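Local coordinates for Tat pathway signal sequence domain protein (Parabacteroides merdae, PDB 4Q9A), which is a putative GDSL-like lipase or acylhydrolase of the SGNH hydrolase clan, probably hydrolysing ester bonds, at residues A[144-149]-A[185-190]; A[122-127]-A[173-178]. All blocks are in the same frame, centred on the assembly; numbering follows the deposited sequence.

How the contacts relate
Contact 1 (144-149 with 185-190) joins the last two strands of the parallel sheet and the turn that starts helix 187-194; contact 2 (122-127 with 173-178) pairs helices 120-137 and 167-179 on one face of that sheet. Their centres are 13 Å apart and they touch directly. P148 CD lies 3.6 Å from A173 CB, so the loop after strand 142-146 packs against helix 167-179; L145 CD2 is also near A173 O. S28, modified to phosphoserine in this crystal, falls in the family's GDSL motif just after strand 21-26, which is separated from 142-146 by strand 98-102 alone; by analogy with relatives it is probably the nucleophile.

Contact 1: A[144-149]-A[185-190]; sequences VLCEPF and VPFQSG
C146 is bridged to V185 where strands 142-146 and 183-185 run parallel, at a CA-CA distance of 4.6 Å. V185 N donates to L145 O, and V185 O takes E147 N at 2.8 Å. The same V185 O receives a weak bond from F187 N, closing an inverse gamma turn centred on P186, the N-cap of helix 187-194. With CG anti to the backbone N (chi1 -170°) and an extended chain, E147 reaches this helix start and crosses Q188 at about a right angle. Its OE1 accepts Q188 N at 3.0 Å, from above the carboxylate plane, and so ties up a first-turn N-H; OE2 has a long, weak ion pair with R170. Q188 folds back, its OE1 lying 3.3 Å from F149 CA, while its NE2 binds T150 O and D192 OD1. C146 CB meets F187 CE2 at 3.5 Å, the sulfur standing obliquely to that ring, and F149 CD2 rests on F187 CB at 3.5 Å. The two phenylalanine planes are 83° apart, and E147 O sits at the edge of both rings. V144 CG1 reaches V185 CG2. Strand 98-102 flanks 142-146 on its other edge. L145 turns to helix 167-179, whereas V144, F149 and F187 pack on helix 212-226, and F149 also stacks on F191.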
# COMPACT_ATOMS: atom_id res chain seq x y z
N VAL A 144 -10.79 -7.14 -16.29
CA VAL A 144 -11.19 -7.12 -14.90
C VAL A 144 -12.16 -5.95 -14.81
O VAL A 144 -11.73 -4.80 -14.85
CB VAL A 144 -10.02 -6.98 -13.88
CG1 VAL A 144 -10.52 -7.14 -12.46
CG2 VAL A 144 -8.91 -7.98 -14.15
N LEU A 145 -13.46 -6.25 -14.79
CA LEU A 145 -14.51 -5.24 -14.66
C LEU A 145 -14.91 -5.16 -13.19
O LEU A 145 -15.24 -6.19 -12.59
CB LEU A 145 -15.71 -5.56 -15.57
CG LEU A 145 -16.71 -4.42 -15.75
CD1 LEU A 145 -16.12 -3.24 -16.51
CD2 LEU A 145 -17.96 -4.92 -16.42
N CYS A 146 -14.81 -3.96 -12.60
CA CYS A 146 -15.09 -3.70 -11.18
C CYS A 146 -16.51 -3.16 -10.97
O CYS A 146 -17.02 -2.38 -11.79
CB CYS A 146 -14.06 -2.74 -10.62
SG CYS A 146 -12.35 -3.31 -10.73
N GLU A 147 -17.11 -3.55 -9.84
CA GLU A 147 -18.45 -3.12 -9.46
C GLU A 147 -18.43 -1.66 -8.95
O GLU A 147 -17.75 -1.40 -7.94
CB GLU A 147 -19.07 -4.06 -8.38
CG GLU A 147 -20.54 -3.82 -8.11
CD GLU A 147 -21.19 -4.70 -7.05
OE1 GLU A 147 -20.51 -5.08 -6.08
OE2 GLU A 147 -22.41 -4.98 -7.19
N PRO A 148 -19.20 -0.73 -9.58
CA PRO A 148 -19.31 0.64 -9.01
C PRO A 148 -20.03 0.55 -7.65
O PRO A 148 -20.87 -0.35 -7.47
CB PRO A 148 -20.10 1.41 -10.07
CG PRO A 148 -20.86 0.37 -10.80
CD PRO A 148 -20.09 -0.91 -10.74
N PHE A 149 -19.66 1.39 -6.67
CA PHE A 149 -20.17 1.26 -5.30
C PHE A 149 -20.39 2.58 -4.56
O PHE A 149 -19.89 3.63 -4.98
CB PHE A 149 -19.15 0.44 -4.47
CG PHE A 149 -17.76 1.07 -4.45
CD1 PHE A 149 -17.43 2.03 -3.50
CD2 PHE A 149 -16.82 0.76 -5.43
CE1 PHE A 149 -16.19 2.67 -3.54
CE2 PHE A 149 -15.58 1.39 -5.45
CZ PHE A 149 -15.27 2.34 -4.50
N VAL A 185 -15.08 -7.76 -9.93
CA VAL A 185 -14.71 -7.47 -8.54
C VAL A 185 -15.97 -6.87 -7.86
O VAL A 185 -16.42 -5.79 -8.26
CB VAL A 185 -13.43 -6.58 -8.37
CG1 VAL A 185 -12.90 -6.71 -6.95
CG2 VAL A 185 -12.34 -6.96 -9.36
N PRO A 186 -16.60 -7.59 -6.90
CA PRO A 186 -17.85 -7.09 -6.30
C PRO A 186 -17.61 -6.19 -5.09
O PRO A 186 -17.90 -6.57 -3.94
CB PRO A 186 -18.59 -8.38 -5.92
CG PRO A 186 -17.49 -9.38 -5.67
CD PRO A 186 -16.23 -8.91 -6.33
N PHE A 187 -17.11 -4.98 -5.35
CA PHE A 187 -16.75 -4.00 -4.34
C PHE A 187 -17.88 -3.69 -3.35
O PHE A 187 -17.59 -3.58 -2.16
CB PHE A 187 -16.25 -2.71 -4.98
CG PHE A 187 -14.87 -2.77 -5.60
CD1 PHE A 187 -13.85 -3.49 -5.00
CD2 PHE A 187 -14.57 -2.01 -6.72
CE1 PHE A 187 -12.56 -3.49 -5.54
CE2 PHE A 187 -13.28 -2.03 -7.27
CZ PHE A 187 -12.29 -2.76 -6.67
N GLN A 188 -19.14 -3.60 -3.81
CA GLN A 188 -20.28 -3.30 -2.95
C GLN A 188 -20.41 -4.33 -1.81
O GLN A 188 -20.50 -3.91 -0.65
CB GLN A 188 -21.60 -3.19 -3.75
CG GLN A 188 -22.74 -2.46 -3.04
CD GLN A 188 -22.45 -1.01 -2.74
OE1 GLN A 188 -22.63 -0.10 -3.58
NE2 GLN A 188 -22.02 -0.74 -1.50
N SER A 189 -20.34 -5.64 -2.12
CA SER A 189 -20.43 -6.74 -1.13
C SER A 189 -19.38 -6.58 -0.04
O SER A 189 -19.69 -6.77 1.14
CB SER A 189 -20.23 -8.08 -1.82
OG SER A 189 -20.98 -8.11 -3.02
N GLY A 190 -18.16 -6.20 -0.46
CA GLY A 190 -17.04 -5.98 0.43
C GLY A 190 -17.28 -4.82 1.36
O GLY A 190 -17.04 -4.93 2.56

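Contact 2: A[122-127]-A[173-178]; sequences TYENDL and ARKLSE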
# COMPACT_ATOMS: atom_id res chain seq x y z
N THR A 122 -27.97 4.60 -21.01
CA THR A 122 -26.79 5.27 -21.57
C THR A 122 -25.55 4.50 -21.16
O THR A 122 -24.82 4.03 -22.02
CB THR A 122 -26.69 6.74 -21.11
OG1 THR A 122 -27.95 7.38 -21.27
CG2 THR A 122 -25.65 7.51 -21.86
N TYR A 123 -25.38 4.32 -19.84
CA TYR A 123 -24.28 3.65 -19.17
C TYR A 123 -24.07 2.21 -19.70
O TYR A 123 -22.96 1.89 -20.13
CB TYR A 123 -24.53 3.66 -17.64
CG TYR A 123 -23.55 2.83 -16.84
CD1 TYR A 123 -22.23 3.24 -16.67
CD2 TYR A 123 -23.93 1.62 -16.25
CE1 TYR A 123 -21.31 2.46 -15.98
CE2 TYR A 123 -23.02 0.85 -15.52
CZ TYR A 123 -21.71 1.28 -15.39
OH TYR A 123 -20.81 0.54 -14.65
N GLU A 124 -25.12 1.36 -19.67
CA GLU A 124 -25.05 -0.04 -20.11
C GLU A 124 -24.73 -0.15 -21.61
O GLU A 124 -23.90 -0.97 -21.98
CB GLU A 124 -26.34 -0.81 -19.76
CG GLU A 124 -26.17 -2.33 -19.82
CD GLU A 124 -27.44 -3.13 -19.67
OE1 GLU A 124 -27.92 -3.26 -18.52
OE2 GLU A 124 -27.93 -3.67 -20.69
N ASN A 125 -25.33 0.70 -22.45
CA ASN A 125 -25.04 0.66 -23.89
C ASN A 125 -23.62 1.12 -24.20
O ASN A 125 -22.94 0.47 -24.99
CB ASN A 125 -26.06 1.51 -24.66
CG ASN A 125 -27.44 0.91 -24.66
OD1 ASN A 125 -27.62 -0.29 -24.89
ND2 ASN A 125 -28.43 1.75 -24.44
N ASP A 126 -23.18 2.21 -23.56
CA ASP A 126 -21.84 2.79 -23.75
C ASP A 126 -20.73 1.83 -23.29
O ASP A 126 -19.72 1.70 -24.00
CB ASP A 126 -21.71 4.14 -23.02
CG ASP A 126 -22.40 5.33 -23.69
OD1 ASP A 126 -23.20 5.11 -24.64
OD2 ASP A 126 -22.16 6.48 -23.26
N LEU A 127 -20.94 1.14 -22.14
CA LEU A 127 -19.98 0.18 -21.59
C LEU A 127 -19.90 -1.07 -22.49
O LEU A 127 -18.80 -1.53 -22.79
CB LEU A 127 -20.34 -0.19 -20.14
CG LEU A 127 -19.22 -0.76 -19.22
CD1 LEU A 127 -17.85 -0.10 -19.44
CD2 LEU A 127 -19.61 -0.63 -17.77
N ALA A 173 -23.16 -3.46 -14.65
CA ALA A 173 -21.74 -3.81 -14.60
C ALA A 173 -21.58 -5.33 -14.52
O ALA A 173 -20.80 -5.89 -15.30
CB ALA A 173 -21.05 -3.14 -13.42
N ARG A 174 -22.40 -6.00 -13.67
CA ARG A 174 -22.36 -7.45 -13.52
C ARG A 174 -22.82 -8.15 -14.80
O ARG A 174 -22.14 -9.09 -15.23
CB ARG A 174 -23.20 -7.92 -12.33
CG ARG A 174 -23.04 -9.42 -12.04
CD ARG A 174 -23.87 -9.90 -10.87
NE ARG A 174 -23.40 -9.36 -9.59
CZ ARG A 174 -22.39 -9.86 -8.88
NH1 ARG A 174 -21.71 -10.91 -9.33
NH2 ARG A 174 -22.04 -9.30 -7.73
N LYS A 175 -23.96 -7.71 -15.39
CA LYS A 175 -24.56 -8.27 -16.61
C LYS A 175 -23.54 -8.28 -17.76
O LYS A 175 -23.46 -9.26 -18.52
CB LYS A 175 -25.80 -7.45 -17.01
CG LYS A 175 -26.56 -7.92 -18.25
CD LYS A 175 -27.67 -6.92 -18.60
CE LYS A 175 -28.45 -7.28 -19.84
NZ LYS A 175 -29.48 -6.25 -20.16
N LEU A 176 -22.74 -7.20 -17.85
CA LEU A 176 -21.76 -7.04 -18.89
C LEU A 176 -20.53 -7.89 -18.63
O LEU A 176 -19.95 -8.41 -19.59
CB LEU A 176 -21.42 -5.57 -19.08
CG LEU A 176 -22.55 -4.75 -19.72
CD1 LEU A 176 -22.36 -3.28 -19.48
CD2 LEU A 176 -22.71 -5.07 -21.24
N SER A 177 -20.15 -8.08 -17.35
CA SER A 177 -19.02 -8.95 -17.01
C SER A 177 -19.35 -10.39 -17.46
O SER A 177 -18.47 -11.11 -17.92
CB SER A 177 -18.69 -8.90 -15.52
OG SER A 177 -19.54 -9.74 -14.76
N GLU A 178 -20.65 -10.77 -17.39
CA GLU A 178 -21.15 -12.08 -17.80
C GLU A 178 -21.11 -12.18 -19.33
O GLU A 178 -20.55 -13.16 -19.86
CB GLU A 178 -22.57 -12.34 -17.27
CG GLU A 178 -22.67 -12.56 -15.76
CD GLU A 178 -23.96 -12.16 -15.07
OE1 GLU A 178 -24.97 -11.89 -15.76
OE2 GLU A 178 -23.97 -12.12 -13.82
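Y123 brings its ring edge to A173, whose backbone N lies near the ring plane; OH is 3.9 Å from A173 CB and is hydrogen-bonded to I103 O. This is a helix pair on one layer of the alpha/beta/alpha sandwich of SGNH hydrolases: the segments run nearly parallel, their axes 10.4 Å apart at closest and crossing at -23°. The Y123 ring also meets F169 with the planes about 35° apart, and the side chain touches V80 and P148. The second flat group, the E124 carboxylate, has K175 NZ on the syn side of OE2, 24° out of its plane. K175, fully extended with CG anti to the backbone N, crosses E124 at about a right angle and forms a salt bridge, NZ to OE2 3.1 Å. OE2 is shared with R128, while OE1 takes S172 OG, so three groups fix the carboxylate. An alanine in place of E124 would probably leave K175 and R128 without their shared acid and S172 OG without this acceptor, and open a gap beside L176 CD1. Between the helices, L176 CD1 packs 3.8 Å from L127 CB and close to E124 CG and the backbone carbonyl oxygen of E124. On the sheet side, A173 and S177 touch F184 of strand 183-185. Within helix 167-179, R174 O accepts both E178 N and, at 2.7 Å, S177 OG.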